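Long-range contacts in beta-galactosidase (PDB 3TTY), which hydrolyses beta-galactosides, releasing their terminal non-reducing beta-D-galactose residues: residues A[127-132]-A[238-243]; A[284-289]-A[426-431]; A[290-295]-A[439-444]. All coordinates share one frame; numbering follows the deposited sequence.

Contact 1. Residues A[127-132]-A[238-243]; sequences ILAGKL and DELKRW
The carboxylate of Glu239, poised over Gly130 of the facing helix, is held weakly by Arg242 of its own helix: Arg242 NE meets Glu239 OE1 at 3.3 Å, in a salt bridge whose N-H...O angle of 129° is far from straight. Across the contact no hydrogen bond forms, and side chains of 238-243 pack directly on the backbone of Ala129 and Gly130 instead. With CG anti to the backbone N and a bend at chi2 (63°), the Glu239 chain folds over the glycine, its CG 3.3 Å and its OE2 3.7 Å from Gly130 CA. The lack of a side chain at Gly130 leaves room for that carboxylate, where the CA atoms of Gly130 and Glu239 are 5.3 Å apart. On the buried flank, Leu240 sends one methyl, CD2, to within 3.4 Å of Ala129 O and 4.0 Å of Ala129 CB. Further along, the indole of Trp243 brings CD1 to 3.7 Å from Gly130 O, which approaches the ring obliquely. The two segment axes pass 8.2 Å apart and run nearly parallel, at 19°, as expected of successive outer helices in a TIM barrel. Helix 119-135 leads into barrel strand 142-146, and helix 215-243 into strand 249-253; Leu240 also touches Val249 on that latter strand, while Leu128, on another side of its helix, packs against Trp47 and Ile50 of helix 47-50.

Contact 2. Residues A[284-289]-A[426-431]; sequences FSFTAM and EVHKYY
Polar chemistry across this interface centres on His428 and Ser285: His428 NE2 donates to Ser285 OG at 2.7 Å, with the hydroxyl close to the imidazole plane. Ser285 OG is also hydrogen-bonded to Asp432, one turn further along the helix of His428, so a single hydroxyl ties together two side chains of helix 423-435. Tyr431 OH finds its partner in Asn292 ND2, farther along the barrel helix. Among the aromatic contacts, the edge of Phe286 is turned toward the face of His428, a T-shaped pair with centroids 5.9 Å apart and planes at 74°. Phe286 CB lies over the imidazole as well, which leaves the histidine held in its plane by the serine and packed on a face by the phenylalanine. Sulfur and aliphatic contacts belong to Met289. Its CG lies over one face of the Tyr431 ring, displaced toward the rim near Tyr431 CG and 3.7 Å from the centroid in a CH-pi contact, and its SD makes an oblique Met-aromatic contact with the same ring, 4.5 Å from the centroid. A bend at chi3 (56°) turns CE back toward the histidine, 3.8 Å from His428 CB, while SD touches Val427 CG1 at 4.1 Å. Segments 284-289 and 426-431 cross at 101°, one from the TIM barrel and the other from the trimerisation region. With His428 NE2 as donor, the Ser285 hydroxyl is left to donate, probably, to Asp432 OD1, and that carboxylate would be expected to polarise the serine and through it the imidazole N-H within an otherwise largely apolar interface.

Contact 3. Residues A[290-295]-A[439-444]; sequences AHNLMR and IQTDMI
Extended first torsions send Asn292 and Arg295, one turn apart on helix 284-296, toward the strand they meet at Thr441, Asp442 and Met443. In Asn292, chi1 (-157°) carries CG, anti to the backbone N, toward the strand, and the rotation about chi2 turns OD1 to Met443 N and ND2 to Thr441 O; in Arg295 the chain runs straight until a bend at chi3 (81°) places NE, and the guanidinium beyond it approaches Asp442. The amide engages the strand twice. Met443 N donates to Asn292 OD1 at 2.8 Å, and Asn292 ND2 donates to Thr441 O at 2.8 Å, both bonds nearly straight, although each donor stands above the plane of the carbonyl it meets. Strand 441-444 is an outermost strand of a mixed sheet within this chain, bonded through the backbones of Asp442 and Ile444 to strand 399-402 on its other side. The Asn292 amide thus takes the N-H and C=O that a further parallel strand would use, joining the barrel helix to the sheet of the trimerisation region. A water hydrogen-bonded to Met443 O at 2.7 Å and to Asn292 OD1 at 2.9 Å bridges amide and strand. Arg295 NH2 forms a buried salt bridge with Asp442 OD1 at 2.7 Å, reaching the anti side of the carboxylate with the two planes 66° apart; its second bond, to Thr441 O, is weak. Arg295 NH1 bonds His337 O, and the Asp442 carboxylate is further satisfied by Ser395 and Tyr453. Alongside, Met443 CB packs 3.7 Å from Leu293 CA and 4.2 Å from Leu293 CD1.

All three contacts are largely buried, but they differ in depth and chemistry. Contact 1 lies toward the periphery, its centre about 27 Å from that of the chain, and joins two barrel helices by side chains packed on a neighbouring backbone, without a hydrogen bond. Contacts 2 and 3, their centres about 9 Å apart, lie much deeper and share helix 284-296, whose two halves address consecutive elements of the trimerisation region: an aromatic and sulfur-rich face toward helix 423-435, then amide and charge pairing toward strand 441-444. Met443 SD packs on both Met289 CG and Tyr431 CD1, merging these two into one interface. Contact 1 remains apart, its centre over 30 Å from either.

Contact 1. Residues A[127-132]-A[238-243]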
loop_
_atom_site.group_PDB
_atom_site.type_symbol
_atom_site.label_atom_id
_atom_site.label_comp_id
_atom_site.label_asym_id
_atom_site.label_seq_id
_atom_site.Cartn_x
_atom_site.Cartn_y
_atom_site.Cartn_z
ATOM N N ILE A 127 -26.522 -15.726 -28.693
ATOM C CA ILE A 127 -26.863 -17.062 -29.155
ATOM C C ILE A 127 -27.151 -18.024 -27.996
ATOM O O ILE A 127 -28.165 -18.728 -28.010
ATOM C CB ILE A 127 -25.775 -17.629 -30.086
ATOM C CG1 ILE A 127 -25.727 -16.795 -31.371
ATOM C CG2 ILE A 127 -26.054 -19.100 -30.407
ATOM C CD1 ILE A 127 -24.683 -17.251 -32.385
ATOM N N LEU A 128 -26.278 -18.047 -26.989
ATOM C CA LEU A 128 -26.458 -18.976 -25.865
ATOM C C LEU A 128 -27.799 -18.766 -25.150
ATOM O O LEU A 128 -28.537 -19.722 -24.903
ATOM C CB LEU A 128 -25.299 -18.890 -24.867
ATOM C CG LEU A 128 -25.366 -19.801 -23.636
ATOM C CD1 LEU A 128 -25.633 -21.268 -24.018
ATOM C CD2 LEU A 128 -24.086 -19.676 -22.809
ATOM N N ALA A 129 -28.100 -17.520 -24.814
ATOM C CA ALA A 129 -29.356 -17.190 -24.171
ATOM C C ALA A 129 -30.531 -17.586 -25.072
ATOM O O ALA A 129 -31.536 -18.108 -24.605
ATOM C CB ALA A 129 -29.404 -15.695 -23.853
ATOM N N GLY A 130 -30.390 -17.340 -26.371
ATOM C CA GLY A 130 -31.410 -17.720 -27.328
ATOM C C GLY A 130 -31.687 -19.212 -27.345
ATOM O O GLY A 130 -32.830 -19.633 -27.246
ATOM N N LYS A 131 -30.637 -20.014 -27.477
ATOM C CA LYS A 131 -30.794 -21.461 -27.549
ATOM C C LYS A 131 -31.380 -22.044 -26.277
ATOM O O LYS A 131 -32.156 -22.989 -26.334
ATOM C CB LYS A 131 -29.461 -22.142 -27.868
ATOM C CG LYS A 131 -29.002 -21.982 -29.324
ATOM C CD LYS A 131 -27.655 -22.653 -29.553
ATOM C CE LYS A 131 -27.290 -22.681 -31.033
ATOM N NZ LYS A 131 -28.277 -23.464 -31.827
ATOM N N LEU A 132 -31.003 -21.503 -25.126
ATOM C CA LEU A 132 -31.562 -21.979 -23.864
ATOM C C LEU A 132 -33.069 -21.714 -23.801
ATOM O O LEU A 132 -33.846 -22.590 -23.413
ATOM C CB LEU A 132 -30.868 -21.325 -22.663
ATOM C CG LEU A 132 -29.449 -21.784 -22.314
ATOM C CD1 LEU A 132 -28.745 -20.744 -21.468
ATOM C CD2 LEU A 132 -29.453 -23.144 -21.609
ATOM N N ASP A 238 -33.713 -9.531 -24.188
ATOM C CA ASP A 238 -34.554 -9.495 -25.389
ATOM C C ASP A 238 -34.615 -10.840 -26.116
ATOM O O ASP A 238 -35.672 -11.255 -26.584
ATOM C CB ASP A 238 -34.108 -8.392 -26.349
ATOM C CG ASP A 238 -34.376 -6.977 -25.798
ATOM O OD1 ASP A 238 -35.152 -6.826 -24.821
ATOM O OD2 ASP A 238 -33.806 -6.008 -26.353
ATOM N N GLU A 239 -33.485 -11.523 -26.207
ATOM C CA GLU A 239 -33.446 -12.825 -26.861
ATOM C C GLU A 239 -34.249 -13.846 -26.052
ATOM O O GLU A 239 -34.946 -14.679 -26.613
ATOM C CB GLU A 239 -31.989 -13.274 -27.079
ATOM C CG GLU A 239 -31.808 -14.532 -27.918
ATOM C CD GLU A 239 -32.297 -14.392 -29.366
ATOM O OE1 GLU A 239 -32.702 -13.280 -29.777
ATOM O OE2 GLU A 239 -32.269 -15.411 -30.095
ATOM N N LEU A 240 -34.180 -13.744 -24.731
ATOM C CA LEU A 240 -34.960 -14.606 -23.839
ATOM C C LEU A 240 -36.460 -14.394 -24.010
ATOM O O LEU A 240 -37.221 -15.348 -24.176
ATOM C CB LEU A 240 -34.580 -14.355 -22.374
ATOM C CG LEU A 240 -33.169 -14.765 -21.951
ATOM C CD1 LEU A 240 -32.900 -14.386 -20.504
ATOM C CD2 LEU A 240 -32.959 -16.261 -22.167
ATOM N N LYS A 241 -36.882 -13.138 -23.949
ATOM C CA LYS A 241 -38.292 -12.799 -24.073
ATOM C C LYS A 241 -38.877 -13.150 -25.448
ATOM O O LYS A 241 -40.065 -13.431 -25.561
ATOM C CB LYS A 241 -38.519 -11.324 -23.740
ATOM C CG LYS A 241 -38.460 -11.022 -22.242
ATOM C CD LYS A 241 -38.550 -9.518 -21.998
ATOM C CE LYS A 241 -38.720 -9.205 -20.513
ATOM N NZ LYS A 241 -39.817 -10.000 -19.873
ATOM N N ARG A 242 -38.043 -13.148 -26.483
ATOM C CA ARG A 242 -38.473 -13.574 -27.812
ATOM C C ARG A 242 -39.065 -14.999 -27.784
ATOM O O ARG A 242 -40.027 -15.301 -28.498
ATOM C CB ARG A 242 -37.289 -13.535 -28.777
ATOM C CG ARG A 242 -37.631 -13.053 -30.177
ATOM C CD ARG A 242 -36.367 -12.817 -31.006
ATOM N NE ARG A 242 -35.611 -14.051 -31.224
ATOM C CZ ARG A 242 -35.707 -14.807 -32.315
ATOM N NH1 ARG A 242 -36.526 -14.455 -33.302
ATOM N NH2 ARG A 242 -34.979 -15.914 -32.425
ATOM N N TRP A 243 -38.483 -15.864 -26.960
ATOM C CA TRP A 243 -38.897 -17.255 -26.885
ATOM C C TRP A 243 -39.807 -17.528 -25.694
ATOM O O TRP A 243 -40.683 -18.380 -25.764
ATOM C CB TRP A 243 -37.676 -18.164 -26.816
ATOM C CG TRP A 243 -36.919 -18.242 -28.092
ATOM C CD1 TRP A 243 -35.757 -17.611 -28.389
ATOM C CD2 TRP A 243 -37.276 -19.000 -29.252
ATOM N NE1 TRP A 243 -35.361 -17.923 -29.667
ATOM C CE2 TRP A 243 -36.276 -18.778 -30.218
ATOM C CE3 TRP A 243 -38.345 -19.845 -29.569
ATOM C CZ2 TRP A 243 -36.309 -19.370 -31.478
ATOM C CZ3 TRP A 243 -38.380 -20.432 -30.812
ATOM C CH2 TRP A 243 -37.368 -20.194 -31.756
#

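Contact 2. Residues A[284-289]-A[426-431]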
loop_
_atom_site.group_PDB
_atom_site.type_symbol
_atom_site.label_atom_id
_atom_site.label_comp_id
_atom_site.label_asym_id
_atom_site.label_seq_id
_atom_site.Cartn_x
_atom_site.Cartn_y
_atom_site.Cartn_z
ATOM N N PHE A 284 -25.856 -3.368 11.298
ATOM C CA PHE A 284 -27.143 -3.976 10.940
ATOM C C PHE A 284 -28.050 -2.988 10.195
ATOM O O PHE A 284 -28.801 -3.386 9.296
ATOM C CB PHE A 284 -27.840 -4.558 12.179
ATOM C CG PHE A 284 -26.917 -5.364 13.067
ATOM C CD1 PHE A 284 -26.970 -5.237 14.448
ATOM C CD2 PHE A 284 -25.985 -6.244 12.513
ATOM C CE1 PHE A 284 -26.124 -5.975 15.259
ATOM C CE2 PHE A 284 -25.125 -6.985 13.320
ATOM C CZ PHE A 284 -25.198 -6.853 14.692
ATOM N N SER A 285 -27.966 -1.707 10.559
ATOM C CA SER A 285 -28.769 -0.670 9.909
ATOM C C SER A 285 -28.279 -0.426 8.480
ATOM O O SER A 285 -29.042 0.023 7.619
ATOM C CB SER A 285 -28.733 0.632 10.710
ATOM O OG SER A 285 -27.414 1.139 10.812
ATOM N N PHE A 286 -27.009 -0.730 8.231
ATOM C CA PHE A 286 -26.492 -0.642 6.880
ATOM C C PHE A 286 -27.055 -1.727 5.965
ATOM O O PHE A 286 -27.486 -1.429 4.849
ATOM C CB PHE A 286 -24.959 -0.669 6.827
ATOM C CG PHE A 286 -24.427 -0.559 5.427
ATOM C CD1 PHE A 286 -24.288 0.682 4.823
ATOM C CD2 PHE A 286 -24.123 -1.694 4.693
ATOM C CE1 PHE A 286 -23.830 0.791 3.516
ATOM C CE2 PHE A 286 -23.659 -1.592 3.386
ATOM C CZ PHE A 286 -23.516 -0.345 2.797
ATOM N N THR A 287 -27.049 -2.985 6.398
ATOM C CA THR A 287 -27.609 -3.998 5.509
ATOM C C THR A 287 -29.119 -3.772 5.317
ATOM O O THR A 287 -29.661 -4.044 4.250
ATOM C CB THR A 287 -27.185 -5.485 5.836
ATOM O OG1 THR A 287 -28.336 -6.306 6.099
ATOM C CG2 THR A 287 -26.214 -5.558 6.969
ATOM N N ALA A 288 -29.784 -3.207 6.318
ATOM C CA ALA A 288 -31.182 -2.805 6.145
ATOM C C ALA A 288 -31.308 -1.708 5.071
ATOM O O ALA A 288 -32.200 -1.740 4.211
ATOM C CB ALA A 288 -31.770 -2.325 7.475
ATOM N N MET A 289 -30.409 -0.731 5.123
ATOM C CA MET A 289 -30.392 0.331 4.125
ATOM C C MET A 289 -30.171 -0.233 2.712
ATOM O O MET A 289 -30.751 0.264 1.741
ATOM C CB MET A 289 -29.333 1.394 4.471
ATOM C CG MET A 289 -29.466 2.676 3.651
ATOM S SD MET A 289 -28.209 3.914 4.004
ATOM C CE MET A 289 -26.709 2.975 3.717
ATOM N N GLU A 426 -22.261 9.261 5.066
ATOM C CA GLU A 426 -23.176 10.357 5.383
ATOM C C GLU A 426 -24.622 9.959 5.143
ATOM O O GLU A 426 -25.470 10.208 5.988
ATOM C CB GLU A 426 -22.830 11.621 4.595
ATOM C CG GLU A 426 -21.433 12.129 4.856
ATOM C CD GLU A 426 -21.204 12.494 6.318
ATOM O OE1 GLU A 426 -21.966 13.321 6.876
ATOM O OE2 GLU A 426 -20.255 11.944 6.916
ATOM N N VAL A 427 -24.910 9.332 4.006
ATOM C CA VAL A 427 -26.282 8.908 3.746
ATOM C C VAL A 427 -26.749 7.972 4.868
ATOM O O VAL A 427 -27.865 8.100 5.372
ATOM C CB VAL A 427 -26.455 8.229 2.358
ATOM C CG1 VAL A 427 -27.836 7.595 2.243
ATOM C CG2 VAL A 427 -26.262 9.236 1.225
ATOM N N HIS A 428 -25.875 7.053 5.272
ATOM C CA HIS A 428 -26.181 6.115 6.347
ATOM C C HIS A 428 -26.384 6.778 7.721
ATOM O O HIS A 428 -27.199 6.314 8.515
ATOM C CB HIS A 428 -25.112 5.013 6.431
ATOM C CG HIS A 428 -25.340 4.032 7.541
ATOM N ND1 HIS A 428 -24.472 3.888 8.603
ATOM C CD2 HIS A 428 -26.352 3.152 7.761
ATOM C CE1 HIS A 428 -24.935 2.966 9.427
ATOM N NE2 HIS A 428 -26.074 2.505 8.937
ATOM N N LYS A 429 -25.656 7.851 8.012
ATOM C CA LYS A 429 -25.833 8.522 9.306
ATOM C C LYS A 429 -27.280 8.963 9.466
ATOM O O LYS A 429 -27.835 8.914 10.565
ATOM C CB LYS A 429 -24.903 9.724 9.461
ATOM C CG LYS A 429 -23.444 9.362 9.652
ATOM C CD LYS A 429 -22.570 10.604 9.634
ATOM C CE LYS A 429 -21.127 10.240 9.931
ATOM N NZ LYS A 429 -20.212 11.349 9.622
ATOM N N TYR A 430 -27.892 9.390 8.363
ATOM C CA TYR A 430 -29.276 9.850 8.405
ATOM C C TYR A 430 -30.230 8.665 8.445
ATOM O O TYR A 430 -31.229 8.684 9.168
ATOM C CB TYR A 430 -29.592 10.787 7.225
ATOM C CG TYR A 430 -29.106 12.203 7.470
ATOM C CD1 TYR A 430 -29.939 13.160 8.052
ATOM C CD2 TYR A 430 -27.806 12.571 7.167
ATOM C CE1 TYR A 430 -29.480 14.446 8.309
ATOM C CE2 TYR A 430 -27.348 13.846 7.414
ATOM C CZ TYR A 430 -28.186 14.783 7.977
ATOM O OH TYR A 430 -27.710 16.057 8.219
ATOM N N TYR A 431 -29.919 7.629 7.673
ATOM C CA TYR A 431 -30.747 6.429 7.665
ATOM C C TYR A 431 -30.749 5.726 9.035
ATOM O O TYR A 431 -31.791 5.318 9.518
ATOM C CB TYR A 431 -30.302 5.467 6.568
ATOM C CG TYR A 431 -31.232 4.283 6.403
ATOM C CD1 TYR A 431 -32.333 4.353 5.556
ATOM C CD2 TYR A 431 -31.016 3.095 7.105
ATOM C CE1 TYR A 431 -33.186 3.272 5.397
ATOM C CE2 TYR A 431 -31.864 2.011 6.950
ATOM C CZ TYR A 431 -32.946 2.106 6.103
ATOM O OH TYR A 431 -33.794 1.042 5.955
#

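Contact 3. Residues A[290-295]-A[439-444]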
loop_
_atom_site.group_PDB
_atom_site.type_symbol
_atom_site.label_atom_id
_atom_site.label_comp_id
_atom_site.label_asym_id
_atom_site.label_seq_id
_atom_site.Cartn_x
_atom_site.Cartn_y
_atom_site.Cartn_z
ATOM N N ALA A 290 -29.353 -1.279 2.600
ATOM C CA ALA A 290 -29.130 -1.926 1.300
ATOM C C ALA A 290 -30.362 -2.678 0.745
ATOM O O ALA A 290 -30.695 -2.544 -0.436
ATOM C CB ALA A 290 -27.891 -2.842 1.344
ATOM N N HIS A 291 -31.034 -3.466 1.585
ATOM C CA HIS A 291 -32.264 -4.118 1.154
ATOM C C HIS A 291 -33.230 -3.021 0.736
ATOM O O HIS A 291 -33.914 -3.119 -0.288
ATOM C CB HIS A 291 -32.921 -4.912 2.289
ATOM C CG HIS A 291 -32.143 -6.105 2.760
ATOM N ND1 HIS A 291 -31.842 -7.173 1.945
ATOM C CD2 HIS A 291 -31.658 -6.421 3.986
ATOM C CE1 HIS A 291 -31.179 -8.082 2.639
ATOM N NE2 HIS A 291 -31.058 -7.648 3.881
ATOM N N ASN A 292 -33.297 -1.984 1.570
ATOM C CA ASN A 292 -34.173 -0.848 1.328
ATOM C C ASN A 292 -33.926 -0.251 -0.053
ATOM O O ASN A 292 -34.852 -0.074 -0.838
ATOM C CB ASN A 292 -33.957 0.212 2.405
ATOM C CG ASN A 292 -35.149 1.139 2.565
ATOM O OD1 ASN A 292 -35.719 1.628 1.580
ATOM N ND2 ASN A 292 -35.530 1.388 3.810
ATOM N N LEU A 293 -32.664 0.034 -0.353
ATOM C CA LEU A 293 -32.307 0.594 -1.647
ATOM C C LEU A 293 -32.739 -0.330 -2.775
ATOM O O LEU A 293 -33.100 0.124 -3.855
ATOM C CB LEU A 293 -30.795 0.836 -1.726
ATOM C CG LEU A 293 -30.285 1.406 -3.047
ATOM C CD1 LEU A 293 -30.834 2.823 -3.263
ATOM C CD2 LEU A 293 -28.775 1.413 -3.065
ATOM N N MET A 294 -32.702 -1.635 -2.540
ATOM C CA MET A 294 -33.034 -2.565 -3.611
ATOM C C MET A 294 -34.526 -2.503 -3.901
ATOM O O MET A 294 -34.974 -2.697 -5.038
ATOM C CB MET A 294 -32.606 -3.992 -3.260
ATOM C CG MET A 294 -31.100 -4.204 -3.111
ATOM S SD MET A 294 -30.133 -3.948 -4.605
ATOM C CE MET A 294 -29.667 -2.223 -4.419
ATOM N N ARG A 295 -35.297 -2.254 -2.854
ATOM C CA ARG A 295 -36.725 -2.047 -2.998
ATOM C C ARG A 295 -36.973 -0.754 -3.773
ATOM O O ARG A 295 -37.884 -0.669 -4.596
ATOM C CB ARG A 295 -37.375 -1.965 -1.620
ATOM C CG ARG A 295 -38.862 -1.769 -1.653
ATOM C CD ARG A 295 -39.434 -1.851 -0.251
ATOM N NE ARG A 295 -39.303 -0.613 0.514
ATOM C CZ ARG A 295 -38.636 -0.492 1.661
ATOM N NH1 ARG A 295 -37.990 -1.531 2.185
ATOM N NH2 ARG A 295 -38.620 0.680 2.290
ATOM N N ILE A 439 -38.716 4.519 12.421
ATOM C CA ILE A 439 -39.468 5.357 11.496
ATOM C C ILE A 439 -39.375 4.689 10.146
ATOM O O ILE A 439 -38.280 4.505 9.619
ATOM C CB ILE A 439 -38.883 6.787 11.377
ATOM C CG1 ILE A 439 -38.727 7.454 12.752
ATOM C CG2 ILE A 439 -39.749 7.639 10.458
ATOM C CD1 ILE A 439 -40.014 8.018 13.304
ATOM N N GLN A 440 -40.517 4.308 9.593
ATOM C CA GLN A 440 -40.546 3.636 8.305
ATOM C C GLN A 440 -39.999 4.572 7.233
ATOM O O GLN A 440 -40.455 5.707 7.098
ATOM C CB GLN A 440 -41.971 3.219 7.969
ATOM C CG GLN A 440 -42.102 2.475 6.652
ATOM C CD GLN A 440 -41.488 1.080 6.693
ATOM O OE1 GLN A 440 -41.171 0.548 7.770
ATOM N NE2 GLN A 440 -41.310 0.483 5.512
ATOM N N THR A 441 -39.018 4.097 6.475
ATOM C CA THR A 441 -38.325 4.947 5.520
ATOM C C THR A 441 -38.038 4.212 4.211
ATOM O O THR A 441 -37.791 3.002 4.202
ATOM C CB THR A 441 -36.987 5.423 6.100
ATOM O OG1 THR A 441 -36.178 4.278 6.366
ATOM C CG2 THR A 441 -37.189 6.149 7.402
ATOM N N ASP A 442 -38.087 4.946 3.107
ATOM C CA ASP A 442 -37.703 4.422 1.800
ATOM C C ASP A 442 -36.447 5.108 1.308
ATOM O O ASP A 442 -36.353 6.338 1.350
ATOM C CB ASP A 442 -38.776 4.714 0.755
ATOM C CG ASP A 442 -40.048 3.977 1.008
ATOM O OD1 ASP A 442 -40.007 2.954 1.728
ATOM O OD2 ASP A 442 -41.079 4.419 0.461
ATOM N N MET A 443 -35.502 4.314 0.811
ATOM C CA MET A 443 -34.400 4.842 0.020
ATOM C C MET A 443 -34.948 5.093 -1.379
ATOM O O MET A 443 -35.612 4.226 -1.949
ATOM C CB MET A 443 -33.249 3.838 -0.031
ATOM C CG MET A 443 -32.613 3.555 1.319
ATOM S SD MET A 443 -31.843 5.017 2.022
ATOM C CE MET A 443 -30.864 5.563 0.623
ATOM N N ILE A 444 -34.697 6.278 -1.927
ATOM C CA ILE A 444 -35.282 6.628 -3.222
ATOM C C ILE A 444 -34.283 7.293 -4.158
ATOM O O ILE A 444 -33.261 7.805 -3.717
ATOM C CB ILE A 444 -36.494 7.575 -3.064
ATOM C CG1 ILE A 444 -36.060 8.914 -2.449
ATOM C CG2 ILE A 444 -37.594 6.913 -2.235
ATOM C CD1 ILE A 444 -37.073 10.038 -2.667
HETATM O O HOH W 1 -37.023 2.118 -0.936
#